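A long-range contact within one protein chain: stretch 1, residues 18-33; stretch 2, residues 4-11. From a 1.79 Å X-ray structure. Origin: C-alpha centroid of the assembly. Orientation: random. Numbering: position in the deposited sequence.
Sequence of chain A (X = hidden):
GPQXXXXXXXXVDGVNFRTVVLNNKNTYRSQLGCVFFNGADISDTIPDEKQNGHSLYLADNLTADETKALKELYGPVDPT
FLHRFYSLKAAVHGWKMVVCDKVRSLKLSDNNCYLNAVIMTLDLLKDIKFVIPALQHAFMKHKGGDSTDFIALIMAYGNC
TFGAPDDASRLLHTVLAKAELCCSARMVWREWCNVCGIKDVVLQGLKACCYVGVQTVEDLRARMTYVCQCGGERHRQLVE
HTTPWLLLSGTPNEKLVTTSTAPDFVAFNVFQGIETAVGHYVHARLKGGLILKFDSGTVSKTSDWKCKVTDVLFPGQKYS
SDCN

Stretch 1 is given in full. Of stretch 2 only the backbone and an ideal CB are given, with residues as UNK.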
# COMPACT_ATOMS: atom_id res chain seq x y z
N ARG A 18 6.41 29.20 2.07
CA ARG A 18 6.28 30.26 1.08
C ARG A 18 5.16 31.13 1.43
O ARG A 18 4.08 30.64 1.97
CB ARG A 18 6.15 29.78 -0.38
CG ARG A 18 4.96 28.95 -0.65
CD ARG A 18 4.71 28.72 -2.14
NE ARG A 18 3.76 27.60 -2.28
CZ ARG A 18 2.68 27.59 -3.04
NH1 ARG A 18 2.37 28.64 -3.77
NH2 ARG A 18 1.94 26.49 -3.08
N THR A 19 5.38 32.41 1.15
CA THR A 19 4.34 33.38 1.41
C THR A 19 3.39 33.49 0.21
O THR A 19 3.79 33.71 -0.89
CB THR A 19 4.86 34.77 1.79
OG1 THR A 19 5.74 34.63 2.90
CG2 THR A 19 3.61 35.69 2.15
N VAL A 20 2.10 33.36 0.50
CA VAL A 20 1.11 33.46 -0.58
C VAL A 20 0.11 34.52 -0.16
O VAL A 20 -0.32 34.53 0.99
CB VAL A 20 0.40 32.08 -0.84
CG1 VAL A 20 -0.68 32.22 -1.90
CG2 VAL A 20 1.46 31.05 -1.31
N VAL A 21 -0.25 35.41 -1.09
CA VAL A 21 -1.28 36.43 -0.82
C VAL A 21 -2.65 35.95 -1.37
O VAL A 21 -2.74 35.57 -2.54
CB VAL A 21 -0.87 37.77 -1.51
CG1 VAL A 21 -1.98 38.80 -1.38
CG2 VAL A 21 0.44 38.28 -0.91
N LEU A 22 -3.66 35.94 -0.51
CA LEU A 22 -4.98 35.47 -0.89
C LEU A 22 -6.04 36.61 -0.74
O LEU A 22 -5.83 37.55 0.04
CB LEU A 22 -5.37 34.35 0.08
CG LEU A 22 -4.38 33.14 0.02
CD1 LEU A 22 -4.69 32.19 1.17
CD2 LEU A 22 -4.60 32.39 -1.27
N ASN A 23 -7.17 36.50 -1.44
CA ASN A 23 -8.31 37.45 -1.25
C ASN A 23 -9.35 36.75 -0.45
O ASN A 23 -9.23 35.54 -0.24
CB ASN A 23 -8.96 37.90 -2.56
CG ASN A 23 -9.59 36.76 -3.36
OD1 ASN A 23 -10.52 36.08 -2.93
ND2 ASN A 23 -9.10 36.57 -4.52
N ASN A 24 -10.37 37.50 -0.05
CA ASN A 24 -11.48 36.91 0.66
C ASN A 24 -12.70 36.72 -0.23
O ASN A 24 -13.82 36.66 0.26
CB ASN A 24 -11.81 37.65 1.98
CG ASN A 24 -12.47 39.02 1.75
OD1 ASN A 24 -12.45 39.56 0.65
ND2 ASN A 24 -13.04 39.58 2.82
N LYS A 25 -12.48 36.64 -1.55
CA LYS A 25 -13.56 36.38 -2.52
C LYS A 25 -13.73 34.85 -2.73
O LYS A 25 -14.77 34.27 -2.39
CB LYS A 25 -13.32 37.06 -3.90
CG LYS A 25 -12.70 38.46 -3.92
CD LYS A 25 -12.82 39.17 -5.28
CE LYS A 25 -11.64 40.09 -5.63
NZ LYS A 25 -10.81 40.59 -4.48
N ASN A 26 -12.70 34.21 -3.29
CA ASN A 26 -12.71 32.78 -3.64
C ASN A 26 -12.33 31.86 -2.47
O ASN A 26 -11.74 32.29 -1.48
CB ASN A 26 -11.74 32.53 -4.77
CG ASN A 26 -12.00 33.40 -5.97
OD1 ASN A 26 -12.08 32.90 -7.09
ND2 ASN A 26 -12.11 34.71 -5.76
N THR A 27 -12.61 30.57 -2.61
CA THR A 27 -12.13 29.59 -1.62
C THR A 27 -10.62 29.40 -1.67
O THR A 27 -9.96 29.71 -2.68
CB THR A 27 -12.70 28.21 -1.90
OG1 THR A 27 -12.39 27.88 -3.26
CG2 THR A 27 -14.20 28.23 -1.62
N TYR A 28 -10.10 28.82 -0.57
CA TYR A 28 -8.70 28.34 -0.56
C TYR A 28 -8.43 27.39 -1.72
O TYR A 28 -7.44 27.52 -2.47
CB TYR A 28 -8.48 27.61 0.74
CG TYR A 28 -8.16 28.50 1.88
CD1 TYR A 28 -6.89 29.08 1.98
CD2 TYR A 28 -9.11 28.77 2.89
CE1 TYR A 28 -6.55 29.90 3.05
CE2 TYR A 28 -8.78 29.60 3.97
CZ TYR A 28 -7.51 30.16 4.02
OH TYR A 28 -7.14 31.00 5.04
N ARG A 29 -9.36 26.44 -1.90
CA ARG A 29 -9.24 25.52 -3.03
C ARG A 29 -9.05 26.22 -4.37
O ARG A 29 -8.07 25.94 -5.11
CB ARG A 29 -10.43 24.57 -3.09
CG ARG A 29 -10.25 23.58 -4.27
CD ARG A 29 -11.53 22.88 -4.74
NE ARG A 29 -12.22 22.25 -3.64
CZ ARG A 29 -12.22 20.94 -3.43
NH1 ARG A 29 -11.56 20.11 -4.26
NH2 ARG A 29 -12.94 20.45 -2.41
N SER A 30 -9.91 27.19 -4.68
CA SER A 30 -9.79 27.93 -5.96
C SER A 30 -8.52 28.75 -6.04
O SER A 30 -7.93 28.87 -7.12
CB SER A 30 -10.96 28.90 -6.18
OG SER A 30 -12.15 28.28 -5.74
N GLN A 31 -8.08 29.29 -4.90
CA GLN A 31 -6.88 30.15 -4.93
C GLN A 31 -5.56 29.40 -4.87
O GLN A 31 -4.50 29.86 -5.43
CB GLN A 31 -6.99 31.13 -3.74
CG GLN A 31 -8.19 32.10 -3.91
CD GLN A 31 -8.06 33.29 -2.98
OE1 GLN A 31 -7.16 34.15 -3.16
NE2 GLN A 31 -8.87 33.31 -1.96
N LEU A 32 -5.61 28.26 -4.18
CA LEU A 32 -4.33 27.61 -3.75
C LEU A 32 -4.37 26.08 -3.89
O LEU A 32 -3.58 25.49 -4.58
CB LEU A 32 -4.07 28.03 -2.30
CG LEU A 32 -2.83 27.70 -1.51
CD1 LEU A 32 -1.58 28.17 -2.28
CD2 LEU A 32 -2.99 28.32 -0.09
N GLY A 33 -5.32 25.43 -3.25
CA GLY A 33 -5.39 23.97 -3.39
C GLY A 33 -5.99 23.43 -2.11
O GLY A 33 -6.60 24.23 -1.37
N UNK A 4 -10.38 42.81 -0.01
CA UNK A 4 -9.46 42.43 1.13
C UNK A 4 -8.45 41.27 0.84
O UNK A 4 -8.77 40.24 0.22
CB UNK A 4 -10.32 42.02 2.33
N UNK A 5 -7.21 41.45 1.27
CA UNK A 5 -6.21 40.40 1.09
C UNK A 5 -5.50 40.06 2.37
O UNK A 5 -5.43 40.89 3.30
CB UNK A 5 -5.18 40.82 0.04
N UNK A 6 -5.00 38.81 2.42
CA UNK A 6 -4.15 38.29 3.48
C UNK A 6 -2.88 37.62 2.96
O UNK A 6 -2.79 37.22 1.79
CB UNK A 6 -4.94 37.29 4.33
N UNK A 7 -1.90 37.49 3.85
CA UNK A 7 -0.67 36.73 3.58
C UNK A 7 -0.71 35.50 4.49
O UNK A 7 -1.10 35.59 5.68
CB UNK A 7 0.59 37.57 3.82
N UNK A 8 -0.40 34.34 3.91
CA UNK A 8 -0.33 33.09 4.70
C UNK A 8 0.99 32.45 4.37
O UNK A 8 1.53 32.69 3.28
CB UNK A 8 -1.49 32.14 4.40
N UNK A 9 1.46 31.60 5.28
CA UNK A 9 2.71 30.86 5.03
C UNK A 9 2.27 29.42 4.72
O UNK A 9 1.54 28.76 5.49
CB UNK A 9 3.67 30.92 6.22
N UNK A 10 2.70 28.95 3.59
CA UNK A 10 2.31 27.65 3.10
C UNK A 10 3.45 26.67 3.23
O UNK A 10 4.59 26.93 2.74
CB UNK A 10 1.84 27.74 1.65
N UNK A 11 3.18 25.49 3.79
CA UNK A 11 4.27 24.50 3.89
C UNK A 11 3.72 23.08 3.61
O UNK A 11 2.52 22.81 3.77
CB UNK A 11 4.92 24.56 5.27

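Stretch 2 runs antiparallel to strand 18-23, and its CB atoms alternate between two faces: even positions from 6 to 10 share one with Arg 18, Val 20 and Leu 22, odd positions from 5 to 9 the other with Thr 19, Val 21 and Asn 23.

Position 4 lies beside the turn after the strand. Its O accepts a weak bond from Asn 24 N (3.2 Å, 132°), and its CB points sideways, 3.7 Å from Asn 24 OD1. Polar or apolar side chains would fit; it is Leu 4.

At position 5 the CB lies 4.0 Å from Val 21 CG1, beside Asn 23, whose OD1 is engaged by Lys 25 N and Asn 26 N. A beta-branched or small polar residue suits this extended backbone (-128/155). Thr 5, found here, meets both descriptions.

Position 6 N donates to Leu 22 O and position 6 O accepts from Leu 22 N, both at 2.8 Å. Leu 22 offers an apolar surface, and the Tyr 28 hydroxyl stands further out, so Val, Ile or Leu would suit. Ile 6 sets CG1 4.0 Å from Leu 22 CB and CD1 4.2 Å from Tyr 28 OH.

Position 7 has its CB 3.9 Å from Thr 19 CG2. No charge from stretch 1 selects a partner, so a long polar chain or an aliphatic one could lie here. Glu 7 packs its methylene CG 3.6 Å from Val 21 CG2.

Position 8 N donates to Val 20 O and position 8 O accepts from Val 20 N, both at 2.9 Å, and its CB is 4.5 Å from Leu 22 CD1. Val or Ile is the natural expectation. Val 8 brings CG2 to 3.6 Å from Leu 22 CD1.

At position 9 the CB is 5.4 Å from Thr 19 OG1, leaving room for several residues, polar or aliphatic. Leu 9 (m, t) reaches back, CD2 coming to 3.3 Å from Thr 19 OG1.

Position 10 donates from N to Arg 18 O (2.7 Å) and accepts at O from Arg 18 N (3.0 Å). Its CB, 4.5 Å from Val 20 CG2, favours a branched aliphatic. Val 10 places CG2 4.0 Å from Val 20 CG2 and 3.9 Å from Leu 32 CD2.

Position 11 points away, with nothing of stretch 1 within 5.5 Å of its CB, so the visible atoms impose no choice. It is Thr 11.

Stretch 2 (4-11) LTIEVLVT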
# COMPACT_ATOMS: atom_id res chain seq x y z
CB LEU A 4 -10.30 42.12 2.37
CG LEU A 4 -9.57 41.96 3.68
CD1 LEU A 4 -10.43 42.61 4.76
CD2 LEU A 4 -9.32 40.47 3.94
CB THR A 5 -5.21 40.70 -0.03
OG1 THR A 5 -4.47 41.86 0.33
CG2 THR A 5 -5.94 40.94 -1.36
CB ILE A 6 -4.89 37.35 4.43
CG1 ILE A 6 -5.26 36.03 3.72
CG2 ILE A 6 -6.08 38.07 5.04
CD1 ILE A 6 -5.80 34.99 4.66
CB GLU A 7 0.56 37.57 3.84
CG GLU A 7 0.91 38.47 2.68
CD GLU A 7 2.35 39.02 2.72
OE1 GLU A 7 2.97 38.99 3.80
OE2 GLU A 7 2.88 39.49 1.66
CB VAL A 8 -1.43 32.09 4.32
CG1 VAL A 8 -2.80 32.55 4.86
CG2 VAL A 8 -1.46 31.84 2.82
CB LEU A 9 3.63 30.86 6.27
CG LEU A 9 4.22 32.25 6.68
CD1 LEU A 9 5.00 32.14 7.99
CD2 LEU A 9 5.09 32.86 5.61
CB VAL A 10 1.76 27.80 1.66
CG1 VAL A 10 1.42 26.44 1.09
CG2 VAL A 10 0.41 28.63 1.73
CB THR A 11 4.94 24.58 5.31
OG1 THR A 11 6.03 23.68 5.45
CG2 THR A 11 3.86 24.11 6.42
O HOH W 1 -12.82 42.71 -0.38
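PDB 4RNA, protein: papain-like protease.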